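Mandelate racemase/muconate lactonizing protein (PDB 3V5C) probably dehydrates galacturonate, as a magnesium-binding lyase of the enolase superfamily. Local coordinates at residues A[20-25]-A[375-380]; A[28-33]-A[134-139]; A[94-99]-A[290-295]; A[124-129]-A[357-362]. The protein carries 1 engineered substitution. All coordinates share one frame; numbering follows the deposited sequence. Where two conformers were deposited one is given.

Contact 1. Residues A[20-25]-A[375-380]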
loop_
_atom_site.group_PDB
_atom_site.type_symbol
_atom_site.label_atom_id
_atom_site.label_comp_id
_atom_site.label_asym_id
_atom_site.label_seq_id
_atom_site.Cartn_x
_atom_site.Cartn_y
_atom_site.Cartn_z
ATOM N N ALA A 20 -19.550 -4.407 6.768
ATOM C CA ALA A 20 -19.119 -4.767 8.110
ATOM C C ALA A 20 -17.684 -4.350 8.339
ATOM O O ALA A 20 -16.909 -4.219 7.391
ATOM C CB ALA A 20 -19.258 -6.261 8.328
ATOM N N LYS A 21 -17.325 -4.166 9.604
ATOM C CA LYS A 21 -15.946 -3.843 9.968
ATOM C C LYS A 21 -15.323 -5.078 10.589
ATOM O O LYS A 21 -15.853 -5.611 11.565
ATOM C CB LYS A 21 -15.916 -2.659 10.946
ATOM C CG LYS A 21 -14.550 -2.350 11.552
ATOM C CD LYS A 21 -14.642 -1.260 12.622
ATOM C CE LYS A 21 -15.249 0.029 12.077
ATOM N NZ LYS A 21 -14.331 0.727 11.126
ATOM N N LEU A 22 -14.237 -5.563 9.978
ATOM C CA LEU A 22 -13.477 -6.708 10.469
ATOM C C LEU A 22 -12.309 -6.218 11.327
ATOM O O LEU A 22 -11.800 -5.120 11.112
ATOM C CB LEU A 22 -12.928 -7.533 9.296
ATOM C CG LEU A 22 -13.836 -8.618 8.703
ATOM C CD1 LEU A 22 -15.221 -8.107 8.417
ATOM C CD2 LEU A 22 -13.187 -9.208 7.451
ATOM N N THR A 23 -11.905 -7.036 12.296
ATOM C CA THR A 23 -10.864 -6.646 13.236
ATOM C C THR A 23 -9.799 -7.723 13.328
ATOM O O THR A 23 -10.081 -8.905 13.158
ATOM C CB THR A 23 -11.461 -6.419 14.635
ATOM O OG1 THR A 23 -12.087 -7.623 15.086
ATOM C CG2 THR A 23 -12.487 -5.289 14.606
ATOM N N GLY A 24 -8.576 -7.304 13.616
ATOM C CA GLY A 24 -7.501 -8.242 13.853
ATOM C C GLY A 24 -6.337 -7.550 14.526
ATOM O O GLY A 24 -6.514 -6.531 15.197
ATOM N N GLU A 25 -5.136 -8.062 14.284
ATOM C CA GLU A 25 -3.960 -7.533 14.962
ATOM C C GLU A 25 -2.739 -7.700 14.090
ATOM O O GLU A 25 -2.644 -8.678 13.338
ATOM C CB GLU A 25 -3.710 -8.298 16.271
ATOM C CG GLU A 25 -4.728 -8.063 17.379
ATOM C CD GLU A 25 -4.212 -8.528 18.737
ATOM O OE1 GLU A 25 -3.151 -9.190 18.775
ATOM O OE2 GLU A 25 -4.857 -8.225 19.765
ATOM N N THR A 375 -21.460 -12.186 8.166
ATOM C CA THR A 375 -22.896 -12.014 8.370
ATOM C C THR A 375 -23.212 -11.562 9.804
ATOM O O THR A 375 -23.998 -10.644 10.013
ATOM C CB THR A 375 -23.665 -13.288 8.021
ATOM O OG1 THR A 375 -23.591 -13.490 6.606
ATOM C CG2 THR A 375 -25.125 -13.155 8.413
ATOM N N TYR A 376 -22.573 -12.195 10.780
ATOM C CA TYR A 376 -22.737 -11.788 12.168
ATOM C C TYR A 376 -22.359 -10.323 12.389
ATOM O O TYR A 376 -23.083 -9.585 13.054
ATOM C CB TYR A 376 -21.906 -12.688 13.090
ATOM C CG TYR A 376 -21.862 -12.194 14.521
ATOM C CD1 TYR A 376 -22.938 -12.379 15.371
ATOM C CD2 TYR A 376 -20.750 -11.517 15.007
ATOM C CE1 TYR A 376 -22.907 -11.931 16.682
ATOM C CE2 TYR A 376 -20.701 -11.068 16.320
ATOM C CZ TYR A 376 -21.788 -11.281 17.155
ATOM O OH TYR A 376 -21.758 -10.832 18.460
ATOM N N LEU A 377 -21.214 -9.918 11.840
ATOM C CA LEU A 377 -20.747 -8.546 11.983
ATOM C C LEU A 377 -21.645 -7.527 11.270
ATOM O O LEU A 377 -21.856 -6.419 11.767
ATOM C CB LEU A 377 -19.314 -8.428 11.468
ATOM C CG LEU A 377 -18.315 -9.178 12.362
ATOM C CD1 LEU A 377 -16.900 -9.144 11.783
ATOM C CD2 LEU A 377 -18.323 -8.635 13.786
ATOM N N ILE A 378 -22.159 -7.898 10.103
ATOM C CA ILE A 378 -23.089 -7.044 9.368
ATOM C C ILE A 378 -24.314 -6.789 10.248
ATOM O O ILE A 378 -24.766 -5.656 10.427
ATOM C CB ILE A 378 -23.554 -7.733 8.060
ATOM C CG1 ILE A 378 -22.406 -7.797 7.051
ATOM C CG2 ILE A 378 -24.744 -6.995 7.452
ATOM C CD1 ILE A 378 -22.634 -8.815 5.902
ATOM N N ASN A 379 -24.828 -7.864 10.825
ATOM C CA ASN A 379 -26.068 -7.774 11.558
ATOM C C ASN A 379 -25.911 -7.084 12.910
ATOM O O ASN A 379 -26.796 -6.354 13.353
ATOM C CB ASN A 379 -26.687 -9.165 11.665
ATOM C CG ASN A 379 -27.541 -9.504 10.453
ATOM O OD1 ASN A 379 -28.753 -9.317 10.477
ATOM N ND2 ASN A 379 -26.912 -9.975 9.384
ATOM N N ARG A 380 -24.773 -7.308 13.553
ATOM C CA ARG A 380 -24.523 -6.718 14.855
ATOM C C ARG A 380 -24.244 -5.226 14.750
ATOM O O ARG A 380 -24.896 -4.414 15.403
ATOM C CB ARG A 380 -23.338 -7.405 15.528
ATOM C CG ARG A 380 -23.046 -6.866 16.912
ATOM C CD ARG A 380 -21.750 -7.449 17.444
ATOM N NE ARG A 380 -20.629 -7.140 16.565
ATOM C CZ ARG A 380 -19.771 -6.148 16.775
ATOM N NH1 ARG A 380 -19.901 -5.370 17.842
ATOM N NH2 ARG A 380 -18.778 -5.937 15.925
HETATM O O HOH W 1 -19.633 -4.403 11.475
#
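Ala-20 and Leu-22 of strand 14-30 pack on Leu-377 and Ile-378 of helix 371-380, a small apolar strand-on-helix contact in the capping domain of the enolase fold, which this superfamily builds from N-terminal and C-terminal parts of the chain. The short axes run 7.3 Å apart, with 124° between their directions. Ala-20 sits closest to the helix backbone. Its methyl points at the helix and rests between two side chains, with Ala-20 CB 3.8 Å from Leu-377 CB and 3.7 Å from Ile-378 CG1; a short side chain lets strand and helix come this near. Leu-377 also reaches Leu-22 and Lys-21. Its chi1 of -68° sets CG beside the backbone N, and chi2 near 180° carries CD1 out, to 3.9 Å from Leu-22 CD1; the two leucine side chains cross at about a right angle. The same Leu-377 CD1 lies 3.7 Å from Lys-21 O, so the methyl covers strand backbone as well as side chain. Lys-21 itself leads away from the helix and puts NZ in a salt bridge with Asp-46 on strand 42-52. That strand is the sheet neighbour of Ala-20 and Leu-22, through backbone bonds to Ile-47 and Val-45. At Lys-21 a water joins the two segments: it accepts from Lys-21 N at 3.0 Å and donates to Leu-377 O, also at 3.0 Å.

Contact 2. Residues A[28-33]-A[134-139]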
loop_
_atom_site.group_PDB
_atom_site.type_symbol
_atom_site.label_atom_id
_atom_site.label_comp_id
_atom_site.label_asym_id
_atom_site.label_seq_id
_atom_site.Cartn_x
_atom_site.Cartn_y
_atom_site.Cartn_z
ATOM N N ARG A 28 3.472 -7.549 15.399
ATOM C CA ARG A 28 4.245 -6.839 16.405
ATOM C C ARG A 28 3.675 -5.430 16.530
ATOM O O ARG A 28 3.363 -4.782 15.526
ATOM C CB ARG A 28 5.725 -6.815 16.014
ATOM C CG ARG A 28 6.654 -6.123 17.038
ATOM C CD ARG A 28 8.088 -6.048 16.507
ATOM N NE ARG A 28 8.174 -5.105 15.389
ATOM C CZ ARG A 28 8.530 -5.421 14.151
ATOM N NH1 ARG A 28 8.866 -6.672 13.832
ATOM N NH2 ARG A 28 8.548 -4.474 13.221
ATOM N N SER A 29 3.491 -4.964 17.762
ATOM C CA SER A 29 2.970 -3.618 17.989
ATOM C C SER A 29 3.848 -2.547 17.335
ATOM O O SER A 29 5.073 -2.582 17.440
ATOM C CB SER A 29 2.832 -3.360 19.494
ATOM O OG SER A 29 2.233 -2.102 19.730
ATOM N N ALA A 30 3.215 -1.591 16.657
ATOM C CA ALA A 30 3.942 -0.536 15.957
ATOM C C ALA A 30 4.015 0.723 16.807
ATOM O O ALA A 30 2.999 1.206 17.313
ATOM C CB ALA A 30 3.268 -0.229 14.612
ATOM N N GLY A 31 5.226 1.233 16.987
ATOM C CA GLY A 31 5.448 2.419 17.797
ATOM C C GLY A 31 5.073 3.712 17.100
ATOM O O GLY A 31 4.270 3.715 16.161
ATOM N N ALA A 32 5.642 4.808 17.597
ATOM C CA ALA A 32 5.423 6.127 17.028
ATOM C C ALA A 32 6.103 6.260 15.672
ATOM O O ALA A 32 6.932 5.435 15.290
ATOM C CB ALA A 32 5.945 7.203 17.987
ATOM N N ASN A 33 5.725 7.302 14.930
ATOM C CA ASN A 33 6.500 7.715 13.765
ATOM C C ASN A 33 6.902 9.174 13.918
ATOM O O ASN A 33 6.712 9.759 14.983
ATOM C CB ASN A 33 5.773 7.442 12.438
ATOM C CG ASN A 33 4.569 8.345 12.218
ATOM O OD1 ASN A 33 4.410 9.361 12.883
ATOM N ND2 ASN A 33 3.700 7.956 11.274
ATOM N N SER A 134 7.272 -2.255 8.797
ATOM C CA SER A 134 6.886 -2.260 10.213
ATOM C C SER A 134 7.933 -1.699 11.179
ATOM O O SER A 134 7.771 -1.836 12.391
ATOM C CB SER A 134 6.527 -3.692 10.662
ATOM O OG SER A 134 7.671 -4.539 10.660
ATOM N N LEU A 135 8.992 -1.098 10.660
ATOM C CA LEU A 135 10.090 -0.630 11.516
ATOM C C LEU A 135 9.852 0.804 12.031
ATOM O O LEU A 135 10.462 1.752 11.557
ATOM C CB LEU A 135 11.422 -0.782 10.777
ATOM C CG LEU A 135 11.769 -2.215 10.366
ATOM C CD1 LEU A 135 13.057 -2.274 9.518
ATOM C CD2 LEU A 135 11.900 -3.093 11.592
ATOM N N TYR A 136 8.924 0.927 12.982
ATOM C CA TYR A 136 8.540 2.184 13.610
ATOM C C TYR A 136 9.542 2.608 14.700
ATOM O O TYR A 136 10.612 2.009 14.808
ATOM C CB TYR A 136 7.084 2.096 14.126
ATOM C CG TYR A 136 6.097 2.332 12.990
ATOM C CD1 TYR A 136 6.064 1.476 11.890
ATOM C CD2 TYR A 136 5.250 3.435 12.992
ATOM C CE1 TYR A 136 5.209 1.711 10.820
ATOM C CE2 TYR A 136 4.389 3.672 11.923
ATOM C CZ TYR A 136 4.376 2.805 10.855
ATOM O OH TYR A 136 3.529 3.065 9.797
ATOM N N PHE A 137 9.219 3.651 15.464
ATOM C CA PHE A 137 10.117 4.152 16.509
ATOM C C PHE A 137 9.980 3.285 17.751
ATOM O O PHE A 137 9.591 3.764 18.825
ATOM C CB PHE A 137 9.763 5.583 16.902
ATOM C CG PHE A 137 10.005 6.629 15.827
ATOM C CD1 PHE A 137 10.671 6.338 14.627
ATOM C CD2 PHE A 137 9.607 7.936 16.062
ATOM C CE1 PHE A 137 10.878 7.352 13.661
ATOM C CE2 PHE A 137 9.819 8.939 15.120
ATOM C CZ PHE A 137 10.455 8.655 13.927
ATOM N N ASP A 138 10.311 2.010 17.609
ATOM C CA ASP A 138 10.029 1.031 18.652
ATOM C C ASP A 138 11.088 1.036 19.749
ATOM O O ASP A 138 11.039 0.225 20.689
ATOM C CB ASP A 138 9.934 -0.339 18.007
ATOM C CG ASP A 138 8.830 -0.393 16.962
ATOM O OD1 ASP A 138 7.683 -0.020 17.308
ATOM O OD2 ASP A 138 9.112 -0.805 15.820
ATOM N N ASP A 139 12.015 1.975 19.611
ATOM C CA ASP A 139 13.193 2.105 20.465
ATOM C C ASP A 139 13.118 3.284 21.420
ATOM O O ASP A 139 14.099 3.563 22.106
ATOM C CB ASP A 139 14.399 2.351 19.575
ATOM C CG ASP A 139 14.219 3.588 18.708
ATOM O OD1 ASP A 139 13.288 3.590 17.889
ATOM O OD2 ASP A 139 14.981 4.563 18.864
HETATM O O HOH W 2 6.964 -2.560 15.430
HETATM O O HOH W 3 4.901 -3.318 13.662
HETATM O O HOH W 4 9.881 -6.727 11.029
HETATM O O HOH W 5 7.100 4.488 20.036
HETATM O O HOH W 6 3.075 5.754 9.340
#
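Arg-28 and Ser-134 meet through one guanidinium nitrogen: Arg-28 NH2 donates to Ser-134 O at 2.9 Å, approaching from above the carbonyl plane, and makes a weak bond to Ser-134 OG. A water accepts from Arg-28 NE and lies within hydrogen-bonding reach of Ser-29 O and Asp-138 OD2, though it cannot serve all its acceptors at once. Further along, Gly-31 N donates a hydrogen bond to Asp-138 OD1 at 2.8 Å, and Phe-137 N one to Ala-32 O at 2.9 Å, the straighter of these two. A CB on Gly-31 would run into Asp-138 OD1. Phe-137 lays a ring face over Asn-33 CA, a CH-pi contact 3.9 Å from the ring centroid. An alanine at Phe-137 would remove the ring, and would probably leave Asn-33 CA without its CH-pi partner and open a gap beside Ala-32 CB. Ala-30 CB lies over one face of the Tyr-136 ring, 4.1 Å from Tyr-136 CG. In the second shell, Asp-132 holds Ser-134 OG, and Gln-158 holds Arg-28 NH1. The Asn-33 side chain is about 12 Å from the bound magnesium ion. The contact joins capping-domain chain to the C-terminal end of barrel strand 126-135, beside strand 167-170 and helix 145-161.

Contact 3. Residues A[94-99]-A[290-295]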
loop_
_atom_site.group_PDB
_atom_site.type_symbol
_atom_site.label_atom_id
_atom_site.label_comp_id
_atom_site.label_asym_id
_atom_site.label_seq_id
_atom_site.Cartn_x
_atom_site.Cartn_y
_atom_site.Cartn_z
ATOM N N GLN A 94 -16.310 3.036 -2.852
ATOM C CA GLN A 94 -17.338 2.255 -2.186
ATOM C C GLN A 94 -17.371 0.813 -2.674
ATOM O O GLN A 94 -17.579 -0.106 -1.885
ATOM C CB GLN A 94 -18.706 2.883 -2.449
ATOM C CG GLN A 94 -18.897 4.267 -1.842
ATOM C CD GLN A 94 -18.361 5.398 -2.713
ATOM O OE1 GLN A 94 -17.881 5.184 -3.836
ATOM N NE2 GLN A 94 -18.437 6.617 -2.189
ATOM N N LEU A 95 -17.154 0.610 -3.974
ATOM C CA LEU A 95 -17.441 -0.701 -4.545
ATOM C C LEU A 95 -16.417 -1.316 -5.497
ATOM O O LEU A 95 -16.618 -2.446 -5.948
ATOM C CB LEU A 95 -18.812 -0.667 -5.255
ATOM C CG LEU A 95 -20.067 -0.474 -4.411
ATOM C CD1 LEU A 95 -21.286 -0.393 -5.360
ATOM C CD2 LEU A 95 -20.210 -1.592 -3.400
ATOM N N GLU A 96 -15.323 -0.632 -5.799
ATOM C CA GLU A 96 -14.414 -1.181 -6.808
ATOM C C GLU A 96 -13.882 -2.541 -6.368
ATOM O O GLU A 96 -13.727 -3.452 -7.179
ATOM C CB GLU A 96 -13.245 -0.255 -7.135
ATOM C CG GLU A 96 -12.260 -0.011 -6.003
ATOM C CD GLU A 96 -11.227 1.033 -6.384
ATOM O OE1 GLU A 96 -10.521 1.483 -5.479
ATOM O OE2 GLU A 96 -11.132 1.383 -7.582
ATOM N N TYR A 97 -13.580 -2.679 -5.085
ATOM C CA TYR A 97 -12.986 -3.926 -4.649
ATOM C C TYR A 97 -13.984 -5.086 -4.646
ATOM O O TYR A 97 -13.719 -6.119 -5.246
ATOM C CB TYR A 97 -12.216 -3.769 -3.319
ATOM C CG TYR A 97 -10.897 -3.033 -3.495
ATOM C CD1 TYR A 97 -9.867 -3.597 -4.247
ATOM C CD2 TYR A 97 -10.676 -1.767 -2.941
ATOM C CE1 TYR A 97 -8.658 -2.971 -4.441
ATOM C CE2 TYR A 97 -9.441 -1.128 -3.120
ATOM C CZ TYR A 97 -8.446 -1.738 -3.892
ATOM O OH TYR A 97 -7.216 -1.145 -4.088
ATOM N N PRO A 98 -15.139 -4.922 -3.980
ATOM C CA PRO A 98 -16.131 -6.000 -4.130
ATOM C C PRO A 98 -16.502 -6.289 -5.600
ATOM O O PRO A 98 -16.750 -7.449 -5.940
ATOM C CB PRO A 98 -17.360 -5.471 -3.371
ATOM C CG PRO A 98 -16.821 -4.375 -2.456
ATOM C CD PRO A 98 -15.601 -3.812 -3.122
ATOM N N VAL A 99 -16.569 -5.271 -6.455
ATOM C CA VAL A 99 -16.919 -5.521 -7.856
ATOM C C VAL A 99 -15.818 -6.275 -8.600
ATOM O O VAL A 99 -16.081 -7.233 -9.349
ATOM C CB VAL A 99 -17.295 -4.207 -8.586
ATOM C CG1 VAL A 99 -17.253 -4.394 -10.094
ATOM C CG2 VAL A 99 -18.681 -3.777 -8.143
ATOM N N GLY A 290 -7.414 4.698 -4.599
ATOM C CA GLY A 290 -7.903 3.384 -4.986
ATOM C C GLY A 290 -7.332 2.712 -6.223
ATOM O O GLY A 290 -6.430 3.224 -6.898
ATOM N N PHE A 291 -7.878 1.527 -6.483
ATOM C CA PHE A 291 -7.382 0.592 -7.483
ATOM C C PHE A 291 -7.621 1.083 -8.916
ATOM O O PHE A 291 -6.700 1.084 -9.735
ATOM C CB PHE A 291 -8.071 -0.768 -7.278
ATOM C CG PHE A 291 -7.382 -1.924 -7.990
ATOM C CD1 PHE A 291 -6.446 -2.707 -7.328
ATOM C CD2 PHE A 291 -7.691 -2.234 -9.313
ATOM C CE1 PHE A 291 -5.815 -3.762 -7.967
ATOM C CE2 PHE A 291 -7.069 -3.307 -9.965
ATOM C CZ PHE A 291 -6.118 -4.069 -9.285
ATOM N N THR A 292 -8.864 1.450 -9.217
ATOM C CA THR A 292 -9.231 1.922 -10.552
ATOM C C THR A 292 -8.455 3.192 -10.899
ATOM O O THR A 292 -7.915 3.337 -12.010
ATOM C CB THR A 292 -10.750 2.160 -10.636
ATOM O OG1 THR A 292 -11.410 0.923 -10.356
ATOM C CG2 THR A 292 -11.133 2.617 -12.043
ATOM N N HIS A 293 -8.348 4.078 -9.919
ATOM C CA HIS A 293 -7.561 5.294 -10.077
ATOM C C HIS A 293 -6.102 4.935 -10.382
ATOM O O HIS A 293 -5.454 5.509 -11.274
ATOM C CB HIS A 293 -7.647 6.133 -8.803
ATOM C CG HIS A 293 -6.902 7.423 -8.892
ATOM N ND1 HIS A 293 -7.528 8.628 -9.128
ATOM C CD2 HIS A 293 -5.581 7.701 -8.764
ATOM C CE1 HIS A 293 -6.626 9.593 -9.146
ATOM N NE2 HIS A 293 -5.439 9.058 -8.931
ATOM N N TRP A 294 -5.571 3.970 -9.634
ATOM C CA TRP A 294 -4.185 3.550 -9.812
ATOM C C TRP A 294 -3.922 2.895 -11.171
ATOM O O TRP A 294 -2.839 3.040 -11.725
ATOM C CB TRP A 294 -3.751 2.627 -8.664
ATOM C CG TRP A 294 -2.874 3.313 -7.663
ATOM C CD1 TRP A 294 -3.178 3.581 -6.362
ATOM C CD2 TRP A 294 -1.548 3.798 -7.887
ATOM N NE1 TRP A 294 -2.106 4.218 -5.750
ATOM C CE2 TRP A 294 -1.095 4.358 -6.664
ATOM C CE3 TRP A 294 -0.692 3.817 -8.999
ATOM C CZ2 TRP A 294 0.163 4.940 -6.531
ATOM C CZ3 TRP A 294 0.578 4.394 -8.857
ATOM C CH2 TRP A 294 0.991 4.936 -7.628
ATOM N N MET A 295 -4.905 2.188 -11.724
ATOM C CA MET A 295 -4.715 1.672 -13.078
ATOM C C MET A 295 -4.442 2.814 -14.074
ATOM O O MET A 295 -3.509 2.742 -14.899
ATOM C CB MET A 295 -5.936 0.864 -13.509
ATOM C CG MET A 295 -6.008 -0.474 -12.781
ATOM S SD MET A 295 -7.571 -1.361 -13.038
ATOM C CE MET A 295 -7.764 -1.241 -14.815
HETATM O O HOH W 7 -10.050 4.031 -7.626
#
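The first turn of helix 291-303 is met by Glu-96 of helix 92-107: its carboxylate accepts from the N-H groups of Phe-291 and Thr-292. The N-cap position belongs to Gly-290, which has no side chain to do this, and a CB there would collide with Glu-96 OE1. Each carboxylate oxygen has its own backbone donor, met from above the carboxylate plane: Phe-291 N to Glu-96 OE1 at 2.8 Å, and Thr-292 N to Glu-96 OE2 at 2.8 Å. Glu-96 OE2 also accepts from Thr-292 OG1 at 2.8 Å, nearly in line with its C-O bond. The same oxygen accepts a hydrogen bond from a water that in turn accepts from His-293 N, so the next N-H of the turn is served indirectly. In Glu-96, chi1 of 66° sets CG between the backbone N and carbonyl carbon, and from there the extended chain carries the carboxylate to the helix start. Helix 291-303 follows strand 281-282 in the enolase-type barrel, whereas helix 92-107 comes from the N-terminal part of the chain; their short axes stand at 86°. The positive end of the helix dipole would favour a charged carboxylate here. An alanine at Glu-96 would probably leave the Phe-291 and Thr-292 N-H groups, and the threonine hydroxyl, without this buried acceptor. Beside it Tyr-97 crosses Phe-291 at about a right angle, with Tyr-97 CZ 3.5 Å from Phe-291 CB and the ring planes at 75°. Tyr-97 OH is hydrogen-bonded to Ile-286 O, and the Tyr-97 ring meets that of Tyr-317 edge-to-face.

Contact 4. Residues A[124-129]-A[357-362]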
loop_
_atom_site.group_PDB
_atom_site.type_symbol
_atom_site.label_atom_id
_atom_site.label_comp_id
_atom_site.label_asym_id
_atom_site.label_seq_id
_atom_site.Cartn_x
_atom_site.Cartn_y
_atom_site.Cartn_z
ATOM N N ALA A 124 1.667 -17.902 -16.069
ATOM C CA ALA A 124 2.821 -17.617 -15.224
ATOM C C ALA A 124 2.341 -17.105 -13.870
ATOM O O ALA A 124 1.373 -16.344 -13.786
ATOM C CB ALA A 124 3.747 -16.601 -15.886
ATOM N N SER A 125 3.014 -17.541 -12.811
ATOM C CA SER A 125 2.680 -17.078 -11.469
ATOM C C SER A 125 3.043 -15.612 -11.304
ATOM O O SER A 125 4.061 -15.152 -11.843
ATOM C CB SER A 125 3.405 -17.912 -10.410
ATOM O OG SER A 125 2.899 -19.233 -10.386
ATOM N N LEU A 126 2.214 -14.893 -10.548
ATOM C CA LEU A 126 2.475 -13.503 -10.210
ATOM C C LEU A 126 3.254 -13.423 -8.909
ATOM O O LEU A 126 2.742 -13.756 -7.842
ATOM C CB LEU A 126 1.180 -12.701 -10.083
ATOM C CG LEU A 126 1.426 -11.203 -9.873
ATOM C CD1 LEU A 126 2.350 -10.653 -10.952
ATOM C CD2 LEU A 126 0.126 -10.440 -9.834
ATOM N N VAL A 127 4.494 -12.977 -9.022
ATOM C CA VAL A 127 5.383 -12.830 -7.871
ATOM C C VAL A 127 5.840 -11.374 -7.870
ATOM O O VAL A 127 6.366 -10.891 -8.864
ATOM C CB VAL A 127 6.610 -13.788 -7.989
ATOM C CG1 VAL A 127 7.539 -13.645 -6.796
ATOM C CG2 VAL A 127 6.141 -15.249 -8.129
ATOM N N VAL A 128 5.634 -10.678 -6.752
ATOM C CA VAL A 128 5.783 -9.228 -6.716
ATOM C C VAL A 128 6.731 -8.830 -5.583
ATOM O O VAL A 128 6.589 -9.311 -4.467
ATOM C CB VAL A 128 4.396 -8.557 -6.469
ATOM C CG1 VAL A 128 4.457 -7.063 -6.648
ATOM C CG2 VAL A 128 3.342 -9.135 -7.407
ATOM N N PRO A 129 7.700 -7.951 -5.864
ATOM C CA PRO A 129 8.564 -7.510 -4.760
ATOM C C PRO A 129 7.766 -6.881 -3.621
ATOM O O PRO A 129 6.783 -6.195 -3.863
ATOM C CB PRO A 129 9.451 -6.443 -5.416
ATOM C CG PRO A 129 9.450 -6.812 -6.876
ATOM C CD PRO A 129 8.066 -7.324 -7.145
ATOM N N ILE A 357 6.138 -11.187 -2.557
ATOM C CA ILE A 357 4.842 -11.757 -2.238
ATOM C C ILE A 357 4.346 -12.574 -3.421
ATOM O O ILE A 357 4.340 -12.101 -4.564
ATOM C CB ILE A 357 3.823 -10.666 -1.784
ATOM C CG1 ILE A 357 2.491 -11.275 -1.381
ATOM C CG2 ILE A 357 3.608 -9.589 -2.866
ATOM C CD1 ILE A 357 1.664 -10.364 -0.448
ATOM N N HIS A 358 3.980 -13.826 -3.155
ATOM C CA HIS A 358 3.447 -14.703 -4.179
ATOM C C HIS A 358 1.933 -14.613 -4.171
ATOM O O HIS A 358 1.285 -15.014 -3.217
ATOM C CB HIS A 358 3.917 -16.144 -3.938
ATOM C CG HIS A 358 5.385 -16.326 -4.153
ATOM N ND1 HIS A 358 5.896 -17.141 -5.140
ATOM C CD2 HIS A 358 6.452 -15.759 -3.542
ATOM C CE1 HIS A 358 7.216 -17.088 -5.112
ATOM N NE2 HIS A 358 7.580 -16.248 -4.160
ATOM N N VAL A 359 1.385 -14.021 -5.223
ATOM C CA VAL A 359 -0.057 -13.824 -5.338
ATOM C C VAL A 359 -0.675 -15.089 -5.942
ATOM O O VAL A 359 -0.219 -15.538 -6.988
ATOM C CB VAL A 359 -0.366 -12.604 -6.236
ATOM C CG1 VAL A 359 -1.874 -12.362 -6.297
ATOM C CG2 VAL A 359 0.328 -11.353 -5.705
ATOM N N PRO A 360 -1.690 -15.665 -5.290
ATOM C CA PRO A 360 -2.292 -16.909 -5.808
ATOM C C PRO A 360 -3.085 -16.659 -7.097
ATOM O O PRO A 360 -3.548 -15.541 -7.332
ATOM C CB PRO A 360 -3.262 -17.322 -4.682
ATOM C CG PRO A 360 -3.629 -16.009 -4.029
ATOM C CD PRO A 360 -2.316 -15.250 -4.021
ATOM N N ALA A 361 -3.223 -17.686 -7.932
ATOM C CA ALA A 361 -3.973 -17.565 -9.176
ATOM C C ALA A 361 -5.452 -17.898 -9.004
ATOM O O ALA A 361 -6.158 -18.160 -9.986
ATOM C CB ALA A 361 -3.356 -18.458 -10.249
ATOM N N THR A 362 -5.924 -17.831 -7.770
ATOM C CA THR A 362 -7.314 -18.120 -7.448
ATOM C C THR A 362 -8.245 -16.950 -7.799
ATOM O O THR A 362 -7.793 -15.834 -8.031
ATOM C CB THR A 362 -7.435 -18.479 -5.973
ATOM O OG1 THR A 362 -6.708 -17.517 -5.218
ATOM C CG2 THR A 362 -6.794 -19.849 -5.716
HETATM O O HOH W 8 -0.185 -16.290 -9.641
#
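Val-127 and His-358 lie side by side and point the same way on one face of an antiparallel strand pair. The valine covers a face of the imidazole: Val-127 CG1 stands 3.9 Å from the ring centroid of His-358, 17° off the normal, a CH-pi contact displaced toward the rim. With CG1 anti to the backbone N (chi1 -180°), Val-127 has its second methyl beside that N, and Val-127 CG2 comes to 3.5 Å from His-358 ND1. Leu-126, Val-128, Ile-357 and Val-359 go to the other face. There Val-128 CB meets Ile-357 CG2 at 3.8 Å, while Val-128 and Val-359 cross obliquely, CG2 to CG2, at 4.1 Å. The backbones fix this order. Val-128 and Ile-357 form a hydrogen-bonded pair with a bond each way, Ile-357 N to Val-128 O being 2.7 Å, and Val-127 with His-358 is the non-hydrogen-bonded pair next to it. Past them Val-359 N bonds Leu-126 O at 3.0 Å, and a water then links Leu-126 N to Val-359 O. The pair sets the start of barrel strand 126-135 against strand 356-359, which also pairs with 351-353; Tyr-112 of helix 111-115 touches Leu-126 and Val-359, and helix 317-325 packs on Ile-357 and Val-359.

From the N terminus, strand 14-30 supplies the first half of contact 1, and its end with the loop after it the first half of contact 2. Contact 1 closes the widest loop, back from residues 375-380 near the C terminus, and the other three nest inside it. Contact 2 closes the loop from 28-33 to 134-139, bringing capping-domain chain to the barrel. Contact 3, from 94-99 to 290-295, crosses it and ties helix 92-107 to a barrel helix. Contact 4 begins at 124-129 and ends at 357-362, crossing both. Contacts 2 and 4 use opposite ends of strand 126-135, their centres about 28 Å apart. Contacts 3 and 4 approach to about 9 Å between nearest atoms without touching.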